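PDB 3TZL: tryptophan--tRNA ligase from Campylobacter jejuni subsp. jejuni, which probably catalyses the ATP-dependent attachment of tryptophan to tRNA(Trp), working as a homodimeric class I aminoacyl-tRNA synthetase. Local coordinates for residues K212-I217 against H264-L269; A42-M47 against W80-V85; D15-N20 against M193-Q198. All coordinates share one frame; numbering follows the deposited sequence.

Overall arrangement
In this class I synthetase chain one contact is nested in another, and the third follows in series. Residues 15-20, at the start of helix 18-30, are separated by 172 residues from 193-198. Inside that long loop, interaction 2 opens at 42-47, just after strand 36-41. It closes at 80-85, where strand 78-81 ends, so it is nested in interaction 3. The KMSKS loop then closes interaction 3 over the bound ADP. Interaction 1 comes last, joining helix 207-215 to helix 262-276. It lies about 16 Å from interaction 3, centre to centre. Interaction 2, beside the bound tryptophan, lies across the chain's centre from both. None of the loops cross.

Interaction 1: residues K212-I217 against H264-L269; sequences KQISSI and HFKIYL
K266 reaches from helix 262-276 to the C-terminal end of helix 207-215. It is the main polar link in a helix-to-helix contact, in the helical part of this class I synthetase that follows the KMSKS loop in sequence. The side chain starts with CG anti to the carbonyl carbon (chi1 -77°) and is extended from there on. K266 CB rests 4.0 Å from I214 CG2. Its CG and CD run on past I214 O, and K266 CE comes within 3.5 Å of that oxygen. CE also packs against I217 CB. At the tip, K266 NZ donates to two backbone oxygens where the chain leaves the helix. The bond to S215 O is 2.9 Å long and comes from above the carbonyl plane, 42° out of it. The bond to I217 O is 3.0 Å long and lies in the carbonyl plane. A charged ammonium here would suit the negative end of the helix dipole. Next to the lysine, I214, I217 and L269 make an apolar contact. L269 CG lies 4.0 Å from I214 CD1. I235, on helix 234-239, touches I217, K266 and L269 and so extends this apolar layer. The I217 and L269 side chains cross at about a right angle, and their tips meet with I217 CD1 3.6 Å from L269 CD2.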
loop_
_atom_site.group_PDB
_atom_site.type_symbol
_atom_site.label_atom_id
_atom_site.label_comp_id
_atom_site.label_asym_id
_atom_site.label_seq_id
_atom_site.Cartn_x
_atom_site.Cartn_y
_atom_site.Cartn_z
ATOM N N LYS B 212 -3.334 -40.185 18.810
ATOM C CA LYS B 212 -4.142 -40.524 17.644
ATOM C C LYS B 212 -3.293 -40.524 16.372
ATOM O O LYS B 212 -3.362 -41.448 15.563
ATOM C CB LYS B 212 -5.288 -39.515 17.524
ATOM C CG LYS B 212 -6.435 -39.917 16.613
ATOM C CD LYS B 212 -7.483 -38.798 16.545
ATOM C CE LYS B 212 -6.911 -37.527 15.881
ATOM N NZ LYS B 212 -7.862 -36.362 15.852
ATOM N N GLN B 213 -2.479 -39.487 16.207
ATOM C CA GLN B 213 -1.639 -39.362 15.022
ATOM C C GLN B 213 -0.588 -40.455 14.978
ATOM O O GLN B 213 -0.358 -41.064 13.936
ATOM C CB GLN B 213 -0.993 -37.983 14.978
ATOM C CG GLN B 213 -2.030 -36.902 14.735
ATOM C CD GLN B 213 -1.464 -35.500 14.715
ATOM O OE1 GLN B 213 -0.345 -35.242 15.182
ATOM N NE2 GLN B 213 -2.244 -34.574 14.172
ATOM N N ILE B 214 0.043 -40.708 16.118
ATOM C CA ILE B 214 1.085 -41.720 16.184
ATOM C C ILE B 214 0.498 -43.107 15.964
ATOM O O ILE B 214 1.108 -43.948 15.315
ATOM C CB ILE B 214 1.854 -41.630 17.509
ATOM C CG1 ILE B 214 2.824 -40.438 17.468
ATOM C CG2 ILE B 214 2.632 -42.881 17.763
ATOM C CD1 ILE B 214 3.481 -40.171 18.780
ATOM N N SER B 215 -0.704 -43.334 16.483
ATOM C CA SER B 215 -1.369 -44.627 16.332
ATOM C C SER B 215 -1.594 -44.963 14.867
ATOM O O SER B 215 -1.597 -46.128 14.483
ATOM C CB SER B 215 -2.709 -44.626 17.062
ATOM O OG SER B 215 -2.725 -45.594 18.093
ATOM N N SER B 216 -1.767 -43.925 14.055
ATOM C CA SER B 216 -2.088 -44.080 12.644
ATOM C C SER B 216 -0.879 -44.424 11.803
ATOM O O SER B 216 -1.012 -44.641 10.603
ATOM C CB SER B 216 -2.718 -42.796 12.096
ATOM O OG SER B 216 -1.736 -41.786 11.885
ATOM N N ILE B 217 0.302 -44.458 12.416
ATOM C CA ILE B 217 1.523 -44.732 11.661
ATOM C C ILE B 217 1.472 -46.133 11.050
ATOM O O ILE B 217 1.116 -47.104 11.724
ATOM C CB ILE B 217 2.782 -44.584 12.529
ATOM C CG1 ILE B 217 2.969 -43.124 12.963
ATOM C CG2 ILE B 217 4.014 -45.077 11.774
ATOM C CD1 ILE B 217 3.937 -42.970 14.157
ATOM N N HIS B 264 3.929 -51.354 21.232
ATOM C CA HIS B 264 4.784 -50.827 22.272
ATOM C C HIS B 264 5.770 -49.768 21.763
ATOM O O HIS B 264 6.026 -48.785 22.449
ATOM C CB HIS B 264 5.529 -51.937 22.998
ATOM C CG HIS B 264 6.261 -51.449 24.201
ATOM N ND1 HIS B 264 7.581 -51.060 24.158
ATOM C CD2 HIS B 264 5.845 -51.238 25.471
ATOM C CE1 HIS B 264 7.957 -50.658 25.359
ATOM N NE2 HIS B 264 6.922 -50.758 26.175
ATOM N N PHE B 265 6.318 -49.952 20.569
ATOM C CA PHE B 265 7.192 -48.921 19.995
ATOM C C PHE B 265 6.449 -47.597 19.763
ATOM O O PHE B 265 7.014 -46.518 19.944
ATOM C CB PHE B 265 7.861 -49.415 18.704
ATOM C CG PHE B 265 8.883 -50.495 18.936
ATOM C CD1 PHE B 265 9.805 -50.379 19.971
ATOM C CD2 PHE B 265 8.908 -51.634 18.145
ATOM C CE1 PHE B 265 10.751 -51.376 20.205
ATOM C CE2 PHE B 265 9.849 -52.637 18.370
ATOM C CZ PHE B 265 10.770 -52.510 19.399
ATOM N N LYS B 266 5.178 -47.680 19.382
ATOM C CA LYS B 266 4.371 -46.476 19.218
ATOM C C LYS B 266 4.185 -45.792 20.566
ATOM O O LYS B 266 4.271 -44.565 20.663
ATOM C CB LYS B 266 3.016 -46.808 18.601
ATOM C CG LYS B 266 3.072 -47.064 17.123
ATOM C CD LYS B 266 1.782 -47.684 16.608
ATOM C CE LYS B 266 1.582 -47.361 15.118
ATOM N NZ LYS B 266 0.443 -48.124 14.509
ATOM N N ILE B 267 3.927 -46.592 21.600
ATOM C CA ILE B 267 3.811 -46.081 22.964
ATOM C C ILE B 267 5.086 -45.330 23.349
ATOM O O ILE B 267 5.039 -44.215 23.891
ATOM C CB ILE B 267 3.551 -47.220 23.971
ATOM C CG1 ILE B 267 2.095 -47.697 23.869
ATOM C CG2 ILE B 267 3.863 -46.757 25.388
ATOM C CD1 ILE B 267 1.753 -48.831 24.795
ATOM N N TYR B 268 6.220 -45.959 23.046
ATOM C CA TYR B 268 7.530 -45.352 23.214
ATOM C C TYR B 268 7.658 -44.049 22.421
ATOM O O TYR B 268 8.122 -43.047 22.950
ATOM C CB TYR B 268 8.628 -46.338 22.795
ATOM C CG TYR B 268 10.026 -45.770 22.888
ATOM C CD1 TYR B 268 10.521 -45.297 24.093
ATOM C CD2 TYR B 268 10.856 -45.714 21.771
ATOM C CE1 TYR B 268 11.801 -44.767 24.187
ATOM C CE2 TYR B 268 12.138 -45.194 21.857
ATOM C CZ TYR B 268 12.605 -44.722 23.070
ATOM O OH TYR B 268 13.875 -44.197 23.173
ATOM N N LEU B 269 7.229 -44.054 21.160
ATOM C CA LEU B 269 7.324 -42.857 20.328
ATOM C C LEU B 269 6.572 -41.695 20.953
ATOM O O LEU B 269 7.072 -40.568 20.972
ATOM C CB LEU B 269 6.831 -43.116 18.898
ATOM C CG LEU B 269 6.974 -41.919 17.941
ATOM C CD1 LEU B 269 8.387 -41.351 17.989
ATOM C CD2 LEU B 269 6.617 -42.303 16.513
#

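Interaction 2: residues A42-M47 against W80-V85; sequences ANYHAM and WLQSDV. With TRP (tryptophan), chain J.
N43 and S83 are joined by two bonds. S83 N donates to N43 OD1 (3.0 Å), in the amide plane and on a lone pair. N43 ND2 donates to S83 OG (2.8 Å), also in that plane, which fixes the amide's rotation. Q82 CG is anti to the backbone N (chi1 -172°) and the chain is extended beyond it, which carries OE1 to Y44 N in a short, weakly bonded helical turn at about 43-46. Y44 N donates to Q82 OE1 at 2.8 Å, tilted 35° from the carbonyl plane. S83 CB sits over one face of the Y44 ring, a CH-pi contact of 3.9 Å to the centroid. Q82 NE2 lies 3.3 Å from H45 CD2, the amide nearly parallel to the ring (9°). Over one face of that ring lies the bound tryptophan, its CD1 3.5 Å from H45 CD2. Further out, D134 accepts from H45 NE2 and Q82 NE2 and also bonds the tryptophan, which makes Q82 second-shell to the pocket. Y44 OH bonds E90 of the second subunit. The contact lies at the C-terminal ends of parallel strands 36-41 and 78-81 of the Rossmann-type sheet, with helix 122-137 packed on Y44 and H45.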
loop_
_atom_site.group_PDB
_atom_site.type_symbol
_atom_site.label_atom_id
_atom_site.label_comp_id
_atom_site.label_asym_id
_atom_site.label_seq_id
_atom_site.Cartn_x
_atom_site.Cartn_y
_atom_site.Cartn_z
ATOM N N ALA B 42 4.415 -12.451 8.829
ATOM C CA ALA B 42 3.996 -11.660 7.681
ATOM C C ALA B 42 2.503 -11.542 7.671
ATOM O O ALA B 42 1.853 -12.134 6.823
ATOM C CB ALA B 42 4.472 -12.322 6.381
ATOM N N ASN B 43 1.949 -10.777 8.601
ATOM C CA ASN B 43 0.496 -10.713 8.697
ATOM C C ASN B 43 -0.207 -9.888 7.608
ATOM O O ASN B 43 -1.369 -10.166 7.307
ATOM C CB ASN B 43 -0.004 -10.368 10.124
ATOM C CG ASN B 43 0.367 -8.961 10.587
ATOM O OD1 ASN B 43 1.433 -8.445 10.264
ATOM N ND2 ASN B 43 -0.511 -8.353 11.395
ATOM N N TYR B 44 0.466 -8.896 7.012
ATOM C CA TYR B 44 -0.186 -8.174 5.891
ATOM C C TYR B 44 -0.426 -9.155 4.762
ATOM O O TYR B 44 -1.502 -9.191 4.175
ATOM C CB TYR B 44 0.650 -6.996 5.369
ATOM C CG TYR B 44 0.604 -5.748 6.225
ATOM C CD1 TYR B 44 -0.571 -5.322 6.821
ATOM C CD2 TYR B 44 1.748 -4.994 6.428
ATOM C CE1 TYR B 44 -0.598 -4.160 7.587
ATOM C CE2 TYR B 44 1.737 -3.852 7.191
ATOM C CZ TYR B 44 0.573 -3.436 7.771
ATOM O OH TYR B 44 0.597 -2.280 8.526
ATOM N N HIS B 45 0.584 -9.967 4.475
ATOM C CA HIS B 45 0.501 -10.949 3.390
ATOM C C HIS B 45 -0.578 -11.995 3.621
ATOM O O HIS B 45 -1.148 -12.510 2.667
ATOM C CB HIS B 45 1.851 -11.634 3.175
ATOM C CG HIS B 45 2.894 -10.741 2.564
ATOM N ND1 HIS B 45 3.017 -10.562 1.202
ATOM C CD2 HIS B 45 3.864 -9.984 3.132
ATOM C CE1 HIS B 45 4.007 -9.720 0.959
ATOM N NE2 HIS B 45 4.543 -9.361 2.113
ATOM N N ALA B 46 -0.882 -12.312 4.880
ATOM C CA ALA B 46 -1.902 -13.329 5.135
ATOM C C ALA B 46 -3.269 -12.794 4.760
ATOM O O ALA B 46 -4.218 -13.569 4.616
ATOM C CB ALA B 46 -1.886 -13.793 6.586
HETATM N N MSE B 47 -3.378 -11.470 4.604
HETATM C CA MSE B 47 -4.663 -10.884 4.256
HETATM C C MSE B 47 -5.090 -11.166 2.819
HETATM O O MSE B 47 -6.245 -10.922 2.483
HETATM C CB MSE B 47 -4.669 -9.393 4.502
HETATM C CG MSE B 47 -4.205 -9.036 5.881
HETATM SE SE MSE B 47 -4.150 -7.122 6.186
HETATM C CE MSE B 47 -3.584 -7.194 8.077
ATOM N N TRP B 80 9.528 -9.678 14.805
ATOM C CA TRP B 80 8.407 -8.773 14.956
ATOM C C TRP B 80 7.233 -9.179 14.089
ATOM O O TRP B 80 7.326 -10.094 13.286
ATOM C CB TRP B 80 8.835 -7.318 14.661
ATOM C CG TRP B 80 9.010 -6.962 13.213
ATOM C CD1 TRP B 80 8.150 -6.235 12.442
ATOM C CD2 TRP B 80 10.125 -7.295 12.367
ATOM N NE1 TRP B 80 8.658 -6.099 11.169
ATOM C CE2 TRP B 80 9.866 -6.745 11.098
ATOM C CE3 TRP B 80 11.310 -8.015 12.560
ATOM C CZ2 TRP B 80 10.753 -6.880 10.026
ATOM C CZ3 TRP B 80 12.188 -8.150 11.495
ATOM C CH2 TRP B 80 11.902 -7.588 10.243
ATOM N N LEU B 81 6.112 -8.511 14.321
ATOM C CA LEU B 81 4.881 -8.707 13.573
ATOM C C LEU B 81 4.851 -7.616 12.509
ATOM O O LEU B 81 4.941 -6.438 12.824
ATOM C CB LEU B 81 3.687 -8.546 14.509
ATOM C CG LEU B 81 2.272 -8.664 13.944
ATOM C CD1 LEU B 81 2.047 -10.084 13.501
ATOM C CD2 LEU B 81 1.262 -8.267 15.018
ATOM N N GLN B 82 4.730 -8.019 11.256
ATOM C CA GLN B 82 4.937 -7.121 10.123
ATOM C C GLN B 82 4.191 -5.790 10.249
ATOM O O GLN B 82 4.757 -4.719 10.055
ATOM C CB GLN B 82 4.473 -7.833 8.863
ATOM C CG GLN B 82 4.786 -7.108 7.578
ATOM C CD GLN B 82 4.164 -7.812 6.417
ATOM O OE1 GLN B 82 3.241 -8.617 6.596
ATOM N NE2 GLN B 82 4.674 -7.550 5.223
ATOM N N SER B 83 2.919 -5.873 10.599
ATOM C CA SER B 83 2.060 -4.702 10.737
ATOM C C SER B 83 2.400 -3.752 11.894
ATOM O O SER B 83 1.756 -2.714 12.032
ATOM C CB SER B 83 0.621 -5.168 10.887
ATOM O OG SER B 83 0.452 -5.809 12.134
ATOM N N ASP B 84 3.391 -4.077 12.727
ATOM C CA ASP B 84 3.764 -3.144 13.791
ATOM C C ASP B 84 4.762 -2.131 13.257
ATOM O O ASP B 84 5.015 -1.111 13.894
ATOM C CB ASP B 84 4.371 -3.843 15.021
ATOM C CG ASP B 84 3.328 -4.559 15.886
ATOM O OD1 ASP B 84 2.131 -4.213 15.830
ATOM O OD2 ASP B 84 3.721 -5.475 16.644
ATOM N N VAL B 85 5.370 -2.429 12.115
ATOM C CA VAL B 85 6.288 -1.471 11.501
ATOM C C VAL B 85 5.623 -0.921 10.252
ATOM O O VAL B 85 5.724 -1.489 9.163
ATOM C CB VAL B 85 7.677 -2.084 11.229
ATOM C CG1 VAL B 85 8.608 -1.054 10.612
ATOM C CG2 VAL B 85 8.270 -2.610 12.525
HETATM N N TRP J . 5.988 -14.727 0.612
HETATM C CA TRP J . 6.572 -15.486 1.723
HETATM C C TRP J . 5.906 -16.849 1.861
HETATM O O TRP J . 6.385 -17.724 2.591
HETATM C CB TRP J . 6.467 -14.703 3.043
HETATM C CG TRP J . 7.171 -13.381 2.975
HETATM C CD1 TRP J . 6.606 -12.134 2.957
HETATM C CD2 TRP J . 8.581 -13.190 2.866
HETATM N NE1 TRP J . 7.591 -11.171 2.861
HETATM C CE2 TRP J . 8.812 -11.797 2.794
HETATM C CE3 TRP J . 9.676 -14.063 2.821
HETATM C CZ2 TRP J . 10.097 -11.260 2.694
HETATM C CZ3 TRP J . 10.954 -13.527 2.714
HETATM C CH2 TRP J . 11.151 -12.139 2.658
HETATM O OXT TRP J . 4.872 -17.089 1.234
#

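Interaction 3: residues D15-N20 against M193-Q198; sequences DLHIGN and MSKSYQ. With NA (sodium ion), chain L; ADP (adenosine-5'-diphosphate), chain I.
M193, present as selenomethionine, slides past H17 in the opposite direction, over one face of its ring. M193 CG makes a CH-pi contact there, 4.2 Å from the H17 ring centroid. Its SE approaches the ring obliquely and lies 3.6 Å from I18 CG1; these two side chains cross at about a right angle. At the edge of the ring, near its plane, H17 CD2 meets K195 CG.

Hydrogen bonds within 15-20 set up the start of helix 18-30. H17 N donates to N20 OD1 in an almost straight bond (179°), and H17 ND1 accepts weakly from G19 N. This is a capping box with H17 at the N-cap. N20 OD1 also sits over the ring face opposite M193. Residues 15-20 lie in the predicted HIGH region and M193-S196 in the predicted KMSKS region, the signature motifs of class I synthetases.

Both segments bond the ADP. ADP O1B accepts from H17 NE2 (3.1 Å) and from K195 N (2.6 Å). K195 is bent at chi3 and chi4 (both -70°), which brings NZ to ADP O2B, a bond of 2.9 Å. N20 ND2 donates to ADP O1A and to the ribose O4'. ADP N6 donates to M193 O (2.8 Å).

A water accepts from K195 NZ, and the sodium ion is bound by S196 OG at 2.3 Å and by ADP O3B, with O2B at a longer distance.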
loop_
_atom_site.group_PDB
_atom_site.type_symbol
_atom_site.label_atom_id
_atom_site.label_comp_id
_atom_site.label_asym_id
_atom_site.label_seq_id
_atom_site.Cartn_x
_atom_site.Cartn_y
_atom_site.Cartn_z
ATOM N N ASP B 15 -1.769 -26.274 11.391
ATOM C CA ASP B 15 -0.965 -26.636 12.550
ATOM C C ASP B 15 0.461 -26.965 12.142
ATOM O O ASP B 15 0.689 -27.615 11.119
ATOM C CB ASP B 15 -1.611 -27.811 13.270
ATOM C CG ASP B 15 -3.040 -27.515 13.662
ATOM O OD1 ASP B 15 -3.281 -26.402 14.183
ATOM O OD2 ASP B 15 -3.920 -28.375 13.422
ATOM N N LEU B 16 1.420 -26.489 12.931
ATOM C CA LEU B 16 2.826 -26.835 12.726
ATOM C C LEU B 16 3.110 -28.306 13.071
ATOM O O LEU B 16 2.701 -28.787 14.122
ATOM C CB LEU B 16 3.709 -25.942 13.577
ATOM C CG LEU B 16 3.853 -24.499 13.113
ATOM C CD1 LEU B 16 4.639 -23.744 14.141
ATOM C CD2 LEU B 16 4.537 -24.439 11.744
ATOM N N HIS B 17 3.803 -29.009 12.179
ATOM C CA HIS B 17 4.137 -30.412 12.416
ATOM C C HIS B 17 5.645 -30.650 12.478
ATOM O O HIS B 17 6.434 -29.766 12.160
ATOM C CB HIS B 17 3.457 -31.333 11.388
ATOM C CG HIS B 17 3.726 -30.969 9.959
ATOM N ND1 HIS B 17 4.940 -31.199 9.349
ATOM C CD2 HIS B 17 2.924 -30.418 9.016
ATOM C CE1 HIS B 17 4.881 -30.791 8.091
ATOM N NE2 HIS B 17 3.670 -30.311 7.867
ATOM N N ILE B 18 6.059 -31.842 12.893
ATOM C CA ILE B 18 7.492 -32.088 13.075
ATOM C C ILE B 18 8.289 -31.995 11.772
ATOM O O ILE B 18 9.514 -31.923 11.795
ATOM C CB ILE B 18 7.765 -33.410 13.800
ATOM C CG1 ILE B 18 7.200 -34.592 13.012
ATOM C CG2 ILE B 18 7.167 -33.369 15.212
ATOM C CD1 ILE B 18 7.651 -35.970 13.585
ATOM N N GLY B 19 7.587 -31.982 10.641
ATOM C CA GLY B 19 8.218 -31.774 9.352
ATOM C C GLY B 19 8.652 -30.324 9.163
ATOM O O GLY B 19 9.743 -30.050 8.670
ATOM N N ASN B 20 7.790 -29.391 9.552
ATOM C CA ASN B 20 8.161 -27.980 9.570
ATOM C C ASN B 20 9.337 -27.765 10.502
ATOM O O ASN B 20 10.242 -26.991 10.207
ATOM C CB ASN B 20 6.984 -27.113 10.024
ATOM C CG ASN B 20 5.771 -27.276 9.139
ATOM O OD1 ASN B 20 4.716 -27.707 9.596
ATOM N ND2 ASN B 20 5.914 -26.932 7.859
HETATM N N MSE B 193 5.749 -36.147 4.883
HETATM C CA MSE B 193 4.787 -35.521 5.785
HETATM C C MSE B 193 4.363 -34.169 5.233
HETATM O O MSE B 193 5.206 -33.338 4.896
HETATM C CB MSE B 193 5.374 -35.343 7.189
HETATM C CG MSE B 193 4.382 -34.837 8.215
HETATM SE SE MSE B 193 5.110 -34.672 10.042
HETATM C CE MSE B 193 5.453 -36.570 10.408
ATOM N N SER B 194 3.055 -33.968 5.135
ATOM C CA SER B 194 2.501 -32.677 4.732
ATOM C C SER B 194 1.034 -32.587 5.138
ATOM O O SER B 194 0.368 -33.612 5.316
ATOM C CB SER B 194 2.632 -32.455 3.225
ATOM O OG SER B 194 1.557 -33.061 2.537
ATOM N N LYS B 195 0.539 -31.361 5.285
ATOM C CA LYS B 195 -0.844 -31.132 5.703
ATOM C C LYS B 195 -1.838 -31.634 4.660
ATOM O O LYS B 195 -2.904 -32.148 5.008
ATOM C CB LYS B 195 -1.092 -29.643 5.997
ATOM C CG LYS B 195 -0.248 -29.082 7.131
ATOM C CD LYS B 195 -0.744 -27.724 7.573
ATOM C CE LYS B 195 -0.473 -26.665 6.524
ATOM N NZ LYS B 195 0.979 -26.390 6.434
ATOM N N SER B 196 -1.480 -31.486 3.386
ATOM C CA SER B 196 -2.345 -31.889 2.277
ATOM C C SER B 196 -2.684 -33.378 2.366
ATOM O O SER B 196 -3.796 -33.803 2.026
ATOM C CB SER B 196 -1.660 -31.587 0.941
ATOM O OG SER B 196 -0.896 -30.389 1.017
ATOM N N TYR B 197 -1.715 -34.154 2.847
ATOM C CA TYR B 197 -1.836 -35.604 2.941
ATOM C C TYR B 197 -2.535 -36.073 4.210
ATOM O O TYR B 197 -2.949 -37.229 4.296
ATOM C CB TYR B 197 -0.451 -36.242 2.881
ATOM C CG TYR B 197 0.200 -36.199 1.518
ATOM C CD1 TYR B 197 -0.560 -36.274 0.358
ATOM C CD2 TYR B 197 1.579 -36.096 1.393
ATOM C CE1 TYR B 197 0.037 -36.244 -0.892
ATOM C CE2 TYR B 197 2.186 -36.063 0.151
ATOM C CZ TYR B 197 1.411 -36.137 -0.989
ATOM O OH TYR B 197 2.015 -36.105 -2.225
ATOM N N GLN B 198 -2.650 -35.180 5.191
ATOM C CA GLN B 198 -3.186 -35.522 6.509
ATOM C C GLN B 198 -2.398 -36.673 7.132
ATOM O O GLN B 198 -2.963 -37.603 7.725
ATOM C CB GLN B 198 -4.678 -35.861 6.424
ATOM C CG GLN B 198 -5.527 -34.780 5.756
ATOM C CD GLN B 198 -6.942 -35.252 5.467
ATOM O OE1 GLN B 198 -7.165 -36.078 4.581
ATOM N NE2 GLN B 198 -7.903 -34.737 6.224
HETATM NA NA NA L . 0.910 -29.259 1.808
HETATM P PB ADP I . 2.750 -28.696 4.022
HETATM O O1B ADP I . 2.416 -29.614 5.165
HETATM O O2B ADP I . 1.808 -27.525 3.886
HETATM O O3B ADP I . 3.057 -29.373 2.700
HETATM P PA ADP I . 4.427 -26.471 4.499
HETATM O O1A ADP I . 3.922 -25.916 5.808
HETATM O O2A ADP I . 3.934 -25.858 3.204
HETATM O O3A ADP I . 4.140 -28.066 4.516
HETATM O "O5'" ADP I . 6.041 -26.404 4.511
HETATM C "C5'" ADP I . 6.728 -25.270 5.040
HETATM C "C4'" ADP I . 8.217 -25.580 5.165
HETATM O "O4'" ADP I . 8.436 -26.696 6.033
HETATM C "C3'" ADP I . 8.822 -25.929 3.817
HETATM O "O3'" ADP I . 9.651 -24.846 3.388
HETATM C "C2'" ADP I . 9.649 -27.180 4.039
HETATM O "O2'" ADP I . 11.046 -26.875 3.970
HETATM C "C1'" ADP I . 9.339 -27.643 5.450
HETATM N N9 ADP I . 8.711 -28.993 5.426
HETATM C C8 ADP I . 7.387 -29.257 5.383
HETATM N N7 ADP I . 7.141 -30.595 5.382
HETATM C C5 ADP I . 8.337 -31.209 5.430
HETATM C C6 ADP I . 8.804 -32.614 5.458
HETATM N N6 ADP I . 7.912 -33.637 5.432
HETATM N N1 ADP I . 10.139 -32.829 5.509
HETATM C C2 ADP I . 11.026 -31.811 5.529
HETATM N N3 ADP I . 10.675 -30.510 5.506
HETATM C C4 ADP I . 9.368 -30.155 5.458
HETATM O O HOH W 1 2.216 -26.622 9.033
#